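Local coordinates for protein putative chitobiase (Bacteroides thetaiotaomicron, PDB 3HNM) that is of unknown function but, as a putative chitobiase fragment with an F5/8 type C domain, probably binds carbohydrate and carries a magnesium ion, at residues A[82-87]-A[155-160]; A[39-44]-A[51-56]; A[94-99]-A[144-149]. One frame throughout, in Å; residues are numbered along the deposited sequence.

Interaction 1: residues A[82-87]-A[155-160]; sequences FANPVA and VSLGEV
The Pro85 ring overlaps Ser156 and the backbone up to Gly158: CG lies 3.4 Å from Ser156 OG and CD 3.3 Å from Ser156 O, while Gly158 N approaches both ring carbons. The Ser156 hydroxyl, besides touching this ring, is hydrogen-bonded to His91 O, so it is satisfied away from the proline. Toward the other end of the contact Phe82 meets Leu157 roughly at a right angle, CD1 of the ring 4.1 Å from CD1 of the leucine. With Phe82 CG between its backbone N and carbonyl carbon (chi1 53°), the ring turns back over its own strand and away from Val160, and it also packs edge-to-face with Trp117. Between these two side-chain contacts the strands 74-83 and 156-166 form antiparallel neighbours in the four-stranded sheet of the F5/8 type C domain, interrupted by a classic beta bulge in which Gly158 and Glu159 both face Ala83. Ala83 N donates to Glu159 O and Glu159 N donates back to Ala83 O at 3.0 Å, although the places of both acceptors are less sure. The bulge also serves the metal: Gly158 O stands 2.6 Å from the magnesium ion. On the face shared with Ala83, Glu159 sends its carboxylate toward the same ion and close to Asp46, and the cation would probably ease the repulsion between these two acids.

Interaction 2: residues A[39-44]-A[51-56]; sequences WGVESL and TQWLCR. With MG (magnesium ion), chain E.
Two polar links tie Trp39 to Leu54 of strand 53-54 and Ser43 to Gln52 just ahead of it. Leu54 N donates to Trp39 O at 3.0 Å, in the carbonyl plane and on a lone pair, nearly straight at 159°. Ser43 OG, anti to its backbone N (chi1 -175°), donates to Gln52 O, a bond whose length is doubtful. Metal bonds come next: the magnesium ion is bound by Ser43 O at 2.6 Å; Thr51 OG1 binds it at 2.8 Å, the threonine hydroxyl also being hydrogen-bonded to Asp46 OD1. Asp46, Asn48 and Gly158 complete this site, which ties the loop ahead of strand 53-54, an outermost strand of the four-stranded sheet, to its sheet neighbour 156-166. In the apolar packing Trp39 runs beside Leu54, whose CD2 lies 3.8 Å from Trp39 CE3, offset toward the rim of the indole, while Gln52 CG approaches Trp39 CD1. An alanine in place of Trp39 would probably open a gap beside Leu54 CD2 and the Gln52 chain and leave His91 without this edge-to-face partner. Trp53 presents its edge to Gly40 C, in plane; Leu44 CD1 reaches its CB at 3.5 Å, and Val41 CG1 its NE1 at 3.9 Å.

Interaction 3: residues A[94-99]-A[144-149]; sequences AGTSKA and TDTYPT
A doubly bulged antiparallel pairing joins Lys98 and Ala99 to Thr144 and Asp145, where the short strand 97-98 runs against the end of strand 138-146 and the chain turns a corner at Ala99. Both bulges are of the classic kind. In the first, Lys98 and Ala99 share one acceptor, Asp145 O, their N atoms reaching it from the same face of its plane at 2.9 and 3.2 Å respectively. In the second, Thr144 N and Asp145 N likewise converge on Ala99 O, Thr144 N at 2.9 Å, with Thr144 OG1 adding a weak bond. Beyond the bulges Tyr147 N gives a nearly straight bond of 170° to Thr96 O, in the carbonyl plane. Ser97 and Thr146 share one face of the pairing, Ala99 and Asp145 the other.

Lys98 and Tyr147 make a large part of the side-chain contact. The lysine chain crosses Tyr147 at about a right angle, so that CD sits over the middle of the ring, 3.3 Å from the centroid, in a CH-pi contact. A bend at chi4 (-71°) then swings NZ to Asp145, where it forms a salt bridge of 2.7 Å to the anti lone pair of OD2. Tyr147 meets Thr96 O and Ser97 O at its ring edge, and its hydroxyl is held by Ser119 O. Thr96 OG1, which touches Thr146 CG2, is hydrogen-bonded to Arg154 O. Lys98 is thus held along its alkyl part by the aromatic face and at NZ by the carboxylate, and the ion pair, partly exposed, would probably keep both groups charged.

Overall arrangement
All three contacts lie within the F5/8 type C domain, which is built from a four-stranded and a five-stranded antiparallel sheet. Along the chain interaction 2 closes first, and both segments of interaction 3 then fall between the two of interaction 1. Interactions 1 and 2, with centres about 9 Å apart, share the four-stranded sheet: strands 53-54 and 156-166 are neighbours there, and each contact supplies ligands to the magnesium ion. Interaction 3, centred about 11 Å from interaction 1 and about 15 Å from interaction 2, involves strand 138-146 of the five-stranded sheet. Ser156 N, probably bonded to Ala94 O, ties it to interaction 1, which touches both of the others, while interactions 2 and 3 do not touch.

Interaction 1: residues A[82-87]-A[155-160]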
ATOM      1  N   PHE A  82       6.062   0.631  -2.064  1.00 38.50           N
ATOM      2  CA  PHE A  82       5.274   1.691  -1.449  1.00 39.13           C
ATOM      3  C   PHE A  82       6.201   2.823  -1.037  1.00 39.70           C
ATOM      4  O   PHE A  82       7.418   2.727  -1.206  1.00 40.26           O
ATOM      5  CB  PHE A  82       4.506   1.140  -0.235  1.00 37.71           C
ATOM      6  CG  PHE A  82       5.380   0.431   0.773  1.00 37.35           C
ATOM      7  CD1 PHE A  82       6.072   1.149   1.748  1.00 36.64           C
ATOM      8  CD2 PHE A  82       5.520  -0.958   0.738  1.00 36.93           C
ATOM      9  CE1 PHE A  82       6.885   0.497   2.671  1.00 35.09           C
ATOM     10  CE2 PHE A  82       6.335  -1.622   1.658  1.00 35.73           C
ATOM     11  CZ  PHE A  82       7.018  -0.893   2.627  1.00 35.22           C
ATOM     12  N   ALA A  83       5.633   3.897  -0.508  1.00 39.12           N
ATOM     13  CA  ALA A  83       6.436   5.030  -0.069  1.00 40.56           C
ATOM     14  C   ALA A  83       5.867   5.698   1.192  1.00 41.15           C
ATOM     15  O   ALA A  83       4.778   6.275   1.170  1.00 42.23           O
ATOM     16  CB  ALA A  83       6.544   6.052  -1.192  1.00 40.17           C
ATOM     17  N   ASN A  84       6.609   5.615   2.289  1.00 38.80           N
ATOM     18  CA  ASN A  84       6.180   6.227   3.526  1.00 38.66           C
ATOM     19  C   ASN A  84       5.713   7.665   3.285  1.00 39.85           C
ATOM     20  O   ASN A  84       6.024   8.272   2.252  1.00 39.74           O
ATOM     21  CB  ASN A  84       7.319   6.189   4.545  1.00 37.76           C
ATOM     22  CG  ASN A  84       7.392   4.860   5.274  1.00 37.76           C
ATOM     23  OD1 ASN A  84       8.474   4.281   5.454  1.00 35.61           O
ATOM     24  ND2 ASN A  84       6.228   4.365   5.704  1.00 37.95           N
ATOM     25  N   PRO A  85       4.933   8.221   4.228  1.00 40.47           N
ATOM     26  CA  PRO A  85       4.426   9.587   4.102  1.00 40.80           C
ATOM     27  C   PRO A  85       5.543  10.597   3.985  1.00 40.38           C
ATOM     28  O   PRO A  85       6.642  10.389   4.501  1.00 39.88           O
ATOM     29  CB  PRO A  85       3.618   9.769   5.375  1.00 40.52           C
ATOM     30  CG  PRO A  85       3.073   8.412   5.586  1.00 41.26           C
ATOM     31  CD  PRO A  85       4.293   7.548   5.368  1.00 40.74           C
ATOM     32  N   VAL A  86       5.238  11.695   3.308  1.00 41.38           N
ATOM     33  CA  VAL A  86       6.189  12.774   3.100  1.00 43.36           C
ATOM     34  C   VAL A  86       5.471  14.120   3.125  1.00 44.64           C
ATOM     35  O   VAL A  86       4.399  14.271   2.522  1.00 44.47           O
ATOM     36  CB  VAL A  86       6.879  12.632   1.748  1.00 43.33           C
ATOM     37  CG1 VAL A  86       5.859  12.809   0.626  1.00 42.35           C
ATOM     38  CG2 VAL A  86       7.999  13.637   1.636  1.00 42.70           C
ATOM     39  N   ALA A  87       6.074  15.097   3.804  1.00 45.80           N
ATOM     40  CA  ALA A  87       5.508  16.450   3.923  1.00 45.97           C
ATOM     41  C   ALA A  87       4.829  16.932   2.633  1.00 45.80           C
ATOM     42  O   ALA A  87       5.298  16.645   1.527  1.00 46.48           O
ATOM     43  CB  ALA A  87       6.606  17.423   4.336  1.00 45.24           C
ATOM     44  N   VAL A 155       0.802   4.120  12.807  1.00 26.52           N
ATOM     45  CA  VAL A 155       1.299   3.863  11.467  1.00 26.51           C
ATOM     46  C   VAL A 155       0.516   4.595  10.384  1.00 26.14           C
ATOM     47  O   VAL A 155      -0.719   4.630  10.401  1.00 25.20           O
ATOM     48  CB  VAL A 155       1.406   2.301  11.191  1.00 25.81           C
ATOM     49  CG1 VAL A 155       0.370   1.558  12.001  1.00 28.89           C
ATOM     50  CG2 VAL A 155       1.243   1.986   9.713  1.00 24.13           C
ATOM     51  N   SER A 156       1.261   5.245   9.489  1.00 25.68           N
ATOM     52  CA  SER A 156       0.673   5.960   8.371  1.00 28.07           C
ATOM     53  C   SER A 156       1.453   5.587   7.116  1.00 30.25           C
ATOM     54  O   SER A 156       2.660   5.355   7.173  1.00 30.75           O
ATOM     55  CB  SER A 156       0.691   7.474   8.599  1.00 25.96           C
ATOM     56  OG  SER A 156       1.996   7.964   8.782  1.00 20.94           O
ATOM     57  N   LEU A 157       0.744   5.507   5.991  1.00 33.47           N
ATOM     58  CA  LEU A 157       1.333   5.129   4.709  1.00 34.41           C
ATOM     59  C   LEU A 157       1.206   6.222   3.660  1.00 36.76           C
ATOM     60  O   LEU A 157       0.151   6.842   3.522  1.00 37.68           O
ATOM     61  CB  LEU A 157       0.651   3.873   4.179  1.00 32.16           C
ATOM     62  CG  LEU A 157       1.452   3.176   3.092  1.00 31.02           C
ATOM     63  CD1 LEU A 157       2.776   2.701   3.696  1.00 31.71           C
ATOM     64  CD2 LEU A 157       0.670   2.004   2.536  1.00 29.59           C
ATOM     65  N   GLY A 158       2.278   6.441   2.904  1.00 38.12           N
ATOM     66  CA  GLY A 158       2.246   7.455   1.867  1.00 38.84           C
ATOM     67  C   GLY A 158       1.540   6.984   0.606  1.00 40.27           C
ATOM     68  O   GLY A 158       0.517   7.549   0.212  1.00 40.45           O
ATOM     69  N   GLU A 159       2.076   5.942  -0.024  1.00 40.65           N
ATOM     70  CA  GLU A 159       1.487   5.417  -1.247  1.00 42.35           C
ATOM     71  C   GLU A 159       2.074   4.076  -1.725  1.00 43.21           C
ATOM     72  O   GLU A 159       3.188   3.696  -1.348  1.00 42.86           O
ATOM     73  CB  GLU A 159       1.634   6.454  -2.340  1.00 42.69           C
ATOM     74  CG  GLU A 159       0.867   6.128  -3.559  1.00 46.49           C
ATOM     75  CD  GLU A 159       0.548   7.357  -4.334  1.00 49.99           C
ATOM     76  OE1 GLU A 159       1.523   8.059  -4.698  1.00 52.80           O
ATOM     77  OE2 GLU A 159      -0.662   7.628  -4.572  1.00 49.79           O
ATOM     78  N   VAL A 160       1.317   3.380  -2.577  1.00 43.74           N
ATOM     79  CA  VAL A 160       1.703   2.072  -3.123  1.00 43.27           C
ATOM     80  C   VAL A 160       1.812   2.055  -4.663  1.00 44.93           C
ATOM     81  O   VAL A 160       0.860   2.391  -5.361  1.00 46.00           O
ATOM     82  CB  VAL A 160       0.682   0.992  -2.674  1.00 41.55           C
ATOM     83  CG1 VAL A 160      -0.721   1.488  -2.898  1.00 39.99           C
ATOM     84  CG2 VAL A 160       0.894  -0.300  -3.446  1.00 41.67           C
TER

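Interaction 2: residues A[39-44]-A[51-56]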
ATOM      1  N   TRP A  39      -7.434  11.259   5.015  1.00 46.94           N
ATOM      2  CA  TRP A  39      -6.494  10.315   5.573  1.00 45.90           C
ATOM      3  C   TRP A  39      -6.981   8.913   5.306  1.00 46.05           C
ATOM      4  O   TRP A  39      -6.435   7.938   5.823  1.00 46.66           O
ATOM      5  CB  TRP A  39      -6.332  10.526   7.086  1.00 44.69           C
ATOM      6  CG  TRP A  39      -5.590  11.782   7.485  1.00 43.70           C
ATOM      7  CD1 TRP A  39      -4.689  12.487   6.733  1.00 43.93           C
ATOM      8  CD2 TRP A  39      -5.672  12.463   8.745  1.00 42.68           C
ATOM      9  NE1 TRP A  39      -4.209  13.565   7.444  1.00 42.72           N
ATOM     10  CE2 TRP A  39      -4.796  13.574   8.680  1.00 41.85           C
ATOM     11  CE3 TRP A  39      -6.399  12.245   9.922  1.00 41.46           C
ATOM     12  CZ2 TRP A  39      -4.634  14.462   9.744  1.00 40.00           C
ATOM     13  CZ3 TRP A  39      -6.233  13.137  10.986  1.00 39.66           C
ATOM     14  CH2 TRP A  39      -5.358  14.229  10.884  1.00 38.34           C
ATOM     15  N   GLY A  40      -8.016   8.815   4.484  1.00 46.33           N
ATOM     16  CA  GLY A  40      -8.588   7.516   4.171  1.00 45.39           C
ATOM     17  C   GLY A  40      -7.734   6.647   3.270  1.00 44.26           C
ATOM     18  O   GLY A  40      -6.688   7.073   2.765  1.00 43.52           O
ATOM     19  N   VAL A  41      -8.205   5.417   3.074  1.00 43.60           N
ATOM     20  CA  VAL A  41      -7.524   4.448   2.229  1.00 41.99           C
ATOM     21  C   VAL A  41      -7.318   4.969   0.810  1.00 42.28           C
ATOM     22  O   VAL A  41      -6.238   4.817   0.257  1.00 42.87           O
ATOM     23  CB  VAL A  41      -8.289   3.079   2.178  1.00 40.02           C
ATOM     24  CG1 VAL A  41      -8.187   2.380   3.514  1.00 38.01           C
ATOM     25  CG2 VAL A  41      -9.747   3.292   1.814  1.00 38.56           C
ATOM     26  N   GLU A  42      -8.333   5.602   0.227  1.00 42.75           N
ATOM     27  CA  GLU A  42      -8.218   6.132  -1.135  1.00 43.45           C
ATOM     28  C   GLU A  42      -7.052   7.097  -1.263  1.00 42.83           C
ATOM     29  O   GLU A  42      -6.583   7.376  -2.360  1.00 43.27           O
ATOM     30  CB  GLU A  42      -9.502   6.858  -1.553  1.00 45.52           C
ATOM     31  CG  GLU A  42      -9.955   7.928  -0.569  1.00 49.04           C
ATOM     32  CD  GLU A  42     -10.675   7.347   0.645  1.00 51.58           C
ATOM     33  OE1 GLU A  42     -10.765   8.058   1.681  1.00 53.81           O
ATOM     34  OE2 GLU A  42     -11.164   6.190   0.560  1.00 51.14           O
ATOM     35  N   SER A  43      -6.581   7.595  -0.130  1.00 41.92           N
ATOM     36  CA  SER A  43      -5.487   8.543  -0.108  1.00 41.25           C
ATOM     37  C   SER A  43      -4.176   7.826  -0.304  1.00 40.82           C
ATOM     38  O   SER A  43      -3.110   8.382  -0.070  1.00 40.67           O
ATOM     39  CB  SER A  43      -5.483   9.268   1.232  1.00 41.54           C
ATOM     40  OG  SER A  43      -4.493  10.269   1.240  1.00 43.43           O
ATOM     41  N   LEU A  44      -4.254   6.587  -0.758  1.00 42.19           N
ATOM     42  CA  LEU A  44      -3.051   5.771  -0.915  1.00 44.63           C
ATOM     43  C   LEU A  44      -2.641   5.562  -2.367  1.00 47.29           C
ATOM     44  O   LEU A  44      -1.480   5.235  -2.637  1.00 47.96           O
ATOM     45  CB  LEU A  44      -3.290   4.424  -0.231  1.00 41.30           C
ATOM     46  CG  LEU A  44      -2.178   3.844   0.606  1.00 39.03           C
ATOM     47  CD1 LEU A  44      -1.492   4.927   1.416  1.00 39.04           C
ATOM     48  CD2 LEU A  44      -2.774   2.780   1.503  1.00 36.97           C
ATOM     49  N   THR A  51      -0.086  13.091   0.074  1.00 46.24           N
ATOM     50  CA  THR A  51      -1.303  12.759   0.797  1.00 44.00           C
ATOM     51  C   THR A  51      -0.983  11.431   1.463  1.00 43.07           C
ATOM     52  O   THR A  51      -0.235  10.621   0.899  1.00 43.66           O
ATOM     53  CB  THR A  51      -2.462  12.516  -0.145  1.00 44.40           C
ATOM     54  OG1 THR A  51      -2.134  11.416  -1.001  1.00 43.48           O
ATOM     55  CG2 THR A  51      -2.734  13.742  -0.987  1.00 43.41           C
ATOM     56  N   GLN A  52      -1.560  11.184   2.638  1.00 40.06           N
ATOM     57  CA  GLN A  52      -1.275   9.942   3.367  1.00 36.18           C
ATOM     58  C   GLN A  52      -2.512   9.154   3.761  1.00 34.83           C
ATOM     59  O   GLN A  52      -3.634   9.513   3.425  1.00 35.94           O
ATOM     60  CB  GLN A  52      -0.491  10.257   4.644  1.00 32.03           C
ATOM     61  CG  GLN A  52      -1.384  10.818   5.731  1.00 26.85           C
ATOM     62  CD  GLN A  52      -0.625  11.317   6.923  1.00 26.39           C
ATOM     63  OE1 GLN A  52      -1.211  11.641   7.950  1.00 24.21           O
ATOM     64  NE2 GLN A  52       0.685  11.392   6.797  1.00 25.67           N
ATOM     65  N   TRP A  53      -2.265   8.059   4.476  1.00 34.29           N
ATOM     66  CA  TRP A  53      -3.300   7.176   5.008  1.00 32.21           C
ATOM     67  C   TRP A  53      -2.976   7.014   6.490  1.00 31.15           C
ATOM     68  O   TRP A  53      -1.813   6.838   6.856  1.00 28.63           O
ATOM     69  CB  TRP A  53      -3.261   5.799   4.340  1.00 32.28           C
ATOM     70  CG  TRP A  53      -3.920   4.726   5.170  1.00 32.30           C
ATOM     71  CD1 TRP A  53      -5.259   4.421   5.229  1.00 31.55           C
ATOM     72  CD2 TRP A  53      -3.275   3.868   6.116  1.00 33.31           C
ATOM     73  NE1 TRP A  53      -5.483   3.429   6.155  1.00 31.14           N
ATOM     74  CE2 TRP A  53      -4.284   3.071   6.717  1.00 34.09           C
ATOM     75  CE3 TRP A  53      -1.939   3.697   6.520  1.00 32.85           C
ATOM     76  CZ2 TRP A  53      -3.993   2.110   7.707  1.00 34.74           C
ATOM     77  CZ3 TRP A  53      -1.653   2.745   7.501  1.00 34.29           C
ATOM     78  CH2 TRP A  53      -2.678   1.965   8.083  1.00 34.84           C
ATOM     79  N   LEU A  54      -3.996   7.065   7.338  1.00 30.96           N
ATOM     80  CA  LEU A  54      -3.773   6.923   8.765  1.00 31.56           C
ATOM     81  C   LEU A  54      -4.555   5.732   9.318  1.00 32.01           C
ATOM     82  O   LEU A  54      -5.708   5.505   8.951  1.00 33.12           O
ATOM     83  CB  LEU A  54      -4.176   8.207   9.487  1.00 30.00           C
ATOM     84  CG  LEU A  54      -3.504   8.411  10.839  1.00 31.50           C
ATOM     85  CD1 LEU A  54      -1.995   8.498  10.622  1.00 30.82           C
ATOM     86  CD2 LEU A  54      -4.030   9.682  11.514  1.00 31.21           C
ATOM     87  N   CYS A  55      -3.903   4.957  10.176  1.00 30.74           N
ATOM     88  CA  CYS A  55      -4.522   3.792  10.800  1.00 31.12           C
ATOM     89  C   CYS A  55      -5.601   4.279  11.775  1.00 32.07           C
ATOM     90  O   CYS A  55      -5.787   5.479  11.927  1.00 34.14           O
ATOM     91  CB  CYS A  55      -3.471   3.025  11.581  1.00 28.94           C
ATOM     92  SG  CYS A  55      -2.690   4.066  12.794  1.00 27.68           S
ATOM     93  N   ARG A  56      -6.305   3.359  12.433  1.00 31.34           N
ATOM     94  CA  ARG A  56      -7.324   3.760  13.393  1.00 30.61           C
ATOM     95  C   ARG A  56      -6.558   4.409  14.534  1.00 30.94           C
ATOM     96  O   ARG A  56      -5.604   3.831  15.058  1.00 32.06           O
ATOM     97  CB  ARG A  56      -8.095   2.558  13.911  1.00 29.49           C
ATOM     98  CG  ARG A  56      -9.558   2.832  14.011  1.00 29.24           C
ATOM     99  CD  ARG A  56     -10.238   1.862  14.926  1.00 29.51           C
ATOM    100  NE  ARG A  56     -11.547   2.369  15.308  1.00 30.83           N
ATOM    101  CZ  ARG A  56     -12.254   1.912  16.330  1.00 31.34           C
ATOM    102  NH1 ARG A  56     -11.776   0.927  17.076  1.00 33.88           N
ATOM    103  NH2 ARG A  56     -13.435   2.444  16.606  1.00 32.49           N
TER
HETATM  104 MG    MG E 173      -0.961   8.952  -1.407  1.00 26.03          MG

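Interaction 3: residues A[94-99]-A[144-149]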
ATOM      1  N   ALA A  94       4.736   8.714  11.568  1.00 36.09           N
ATOM      2  CA  ALA A  94       3.883   7.537  11.695  1.00 35.82           C
ATOM      3  C   ALA A  94       4.209   6.407  10.719  1.00 34.59           C
ATOM      4  O   ALA A  94       3.827   5.266  10.958  1.00 33.91           O
ATOM      5  CB  ALA A  94       2.429   7.945  11.550  1.00 36.87           C
ATOM      6  N   GLY A  95       4.911   6.726   9.632  1.00 33.65           N
ATOM      7  CA  GLY A  95       5.276   5.707   8.660  1.00 33.01           C
ATOM      8  C   GLY A  95       6.263   4.767   9.314  1.00 32.08           C
ATOM      9  O   GLY A  95       7.467   5.003   9.296  1.00 32.77           O
ATOM     10  N   THR A  96       5.753   3.687   9.889  1.00 30.94           N
ATOM     11  CA  THR A  96       6.606   2.756  10.596  1.00 29.01           C
ATOM     12  C   THR A  96       6.553   1.328  10.085  1.00 27.13           C
ATOM     13  O   THR A  96       6.917   0.392  10.800  1.00 26.67           O
ATOM     14  CB  THR A  96       6.274   2.795  12.107  1.00 29.54           C
ATOM     15  OG1 THR A  96       4.854   2.713  12.283  1.00 28.75           O
ATOM     16  CG2 THR A  96       6.779   4.096  12.732  1.00 29.45           C
ATOM     17  N   SER A  97       6.107   1.157   8.845  1.00 25.62           N
ATOM     18  CA  SER A  97       6.021  -0.177   8.250  1.00 23.80           C
ATOM     19  C   SER A  97       7.395  -0.832   8.354  1.00 24.44           C
ATOM     20  O   SER A  97       8.393  -0.265   7.912  1.00 24.49           O
ATOM     21  CB  SER A  97       5.593  -0.070   6.789  1.00 22.75           C
ATOM     22  OG  SER A  97       4.409   0.700   6.659  1.00 20.17           O
ATOM     23  N   LYS A  98       7.433  -2.028   8.936  1.00 24.84           N
ATOM     24  CA  LYS A  98       8.680  -2.750   9.145  1.00 24.67           C
ATOM     25  C   LYS A  98       8.792  -4.095   8.428  1.00 26.44           C
ATOM     26  O   LYS A  98       9.862  -4.459   7.947  1.00 28.19           O
ATOM     27  CB  LYS A  98       8.906  -2.948  10.644  1.00 21.07           C
ATOM     28  CG  LYS A  98      10.123  -3.750  10.985  1.00 18.70           C
ATOM     29  CD  LYS A  98      10.556  -3.440  12.380  1.00 19.63           C
ATOM     30  CE  LYS A  98      11.421  -4.539  12.953  1.00 20.36           C
ATOM     31  NZ  LYS A  98      10.578  -5.748  13.222  1.00 21.41           N
ATOM     32  N   ALA A  99       7.699  -4.839   8.359  1.00 26.78           N
ATOM     33  CA  ALA A  99       7.717  -6.127   7.692  1.00 26.79           C
ATOM     34  C   ALA A  99       6.325  -6.427   7.184  1.00 28.35           C
ATOM     35  O   ALA A  99       5.343  -5.854   7.656  1.00 29.88           O
ATOM     36  CB  ALA A  99       8.181  -7.222   8.653  1.00 25.15           C
ATOM     37  N   THR A 144       2.657  -6.404   8.597  1.00 30.87           N
ATOM     38  CA  THR A 144       2.649  -7.383   9.680  1.00 31.42           C
ATOM     39  C   THR A 144       3.412  -6.903  10.901  1.00 33.29           C
ATOM     40  O   THR A 144       3.065  -7.261  12.020  1.00 34.88           O
ATOM     41  CB  THR A 144       3.219  -8.720   9.242  1.00 29.91           C
ATOM     42  OG1 THR A 144       4.497  -8.521   8.621  1.00 30.47           O
ATOM     43  CG2 THR A 144       2.269  -9.386   8.284  1.00 28.41           C
ATOM     44  N   ASP A 145       4.455  -6.108  10.706  1.00 33.37           N
ATOM     45  CA  ASP A 145       5.143  -5.594  11.867  1.00 34.34           C
ATOM     46  C   ASP A 145       5.415  -4.123  11.665  1.00 34.30           C
ATOM     47  O   ASP A 145       5.644  -3.679  10.549  1.00 34.56           O
ATOM     48  CB  ASP A 145       6.430  -6.347  12.169  1.00 37.22           C
ATOM     49  CG  ASP A 145       6.820  -6.218  13.628  1.00 39.96           C
ATOM     50  OD1 ASP A 145       5.896  -6.314  14.467  1.00 41.22           O
ATOM     51  OD2 ASP A 145       8.019  -6.026  13.942  1.00 42.44           O
ATOM     52  N   THR A 146       5.375  -3.373  12.760  1.00 34.26           N
ATOM     53  CA  THR A 146       5.556  -1.930  12.734  1.00 33.61           C
ATOM     54  C   THR A 146       6.665  -1.475  13.686  1.00 34.04           C
ATOM     55  O   THR A 146       6.863  -2.065  14.745  1.00 35.58           O
ATOM     56  CB  THR A 146       4.185  -1.248  13.102  1.00 32.55           C
ATOM     57  OG1 THR A 146       3.402  -1.072  11.914  1.00 30.64           O
ATOM     58  CG2 THR A 146       4.377   0.092  13.789  1.00 33.37           C
ATOM     59  N   TYR A 147       7.411  -0.445  13.299  1.00 33.77           N
ATOM     60  CA  TYR A 147       8.455   0.088  14.171  1.00 33.50           C
ATOM     61  C   TYR A 147       7.720   0.861  15.246  1.00 33.00           C
ATOM     62  O   TYR A 147       6.825   1.646  14.945  1.00 33.40           O
ATOM     63  CB  TYR A 147       9.371   1.043  13.419  1.00 33.37           C
ATOM     64  CG  TYR A 147      10.449   0.356  12.634  1.00 34.19           C
ATOM     65  CD1 TYR A 147      11.581  -0.152  13.263  1.00 34.14           C
ATOM     66  CD2 TYR A 147      10.321   0.183  11.262  1.00 35.40           C
ATOM     67  CE1 TYR A 147      12.561  -0.820  12.538  1.00 36.06           C
ATOM     68  CE2 TYR A 147      11.288  -0.484  10.529  1.00 37.31           C
ATOM     69  CZ  TYR A 147      12.404  -0.983  11.170  1.00 37.23           C
ATOM     70  OH  TYR A 147      13.347  -1.654  10.434  1.00 37.43           O
ATOM     71  N   PRO A 148       8.092   0.656  16.511  1.00 31.82           N
ATOM     72  CA  PRO A 148       7.470   1.330  17.653  1.00 31.61           C
ATOM     73  C   PRO A 148       7.668   2.833  17.572  1.00 29.97           C
ATOM     74  O   PRO A 148       8.612   3.294  16.941  1.00 31.25           O
ATOM     75  CB  PRO A 148       8.203   0.726  18.837  1.00 31.84           C
ATOM     76  CG  PRO A 148       9.581   0.562  18.278  1.00 33.06           C
ATOM     77  CD  PRO A 148       9.300  -0.069  16.932  1.00 32.14           C
ATOM     78  N   THR A 149       6.784   3.594  18.215  1.00 28.65           N
ATOM     79  CA  THR A 149       6.853   5.058  18.220  1.00 27.09           C
ATOM     80  C   THR A 149       6.858   5.629  19.644  1.00 27.92           C
ATOM     81  O   THR A 149       6.732   4.890  20.622  1.00 29.29           O
ATOM     82  CB  THR A 149       5.654   5.657  17.500  1.00 25.09           C
ATOM     83  OG1 THR A 149       5.484   5.019  16.228  1.00 21.94           O
ATOM     84  CG2 THR A 149       5.870   7.115  17.285  1.00 26.92           C
TER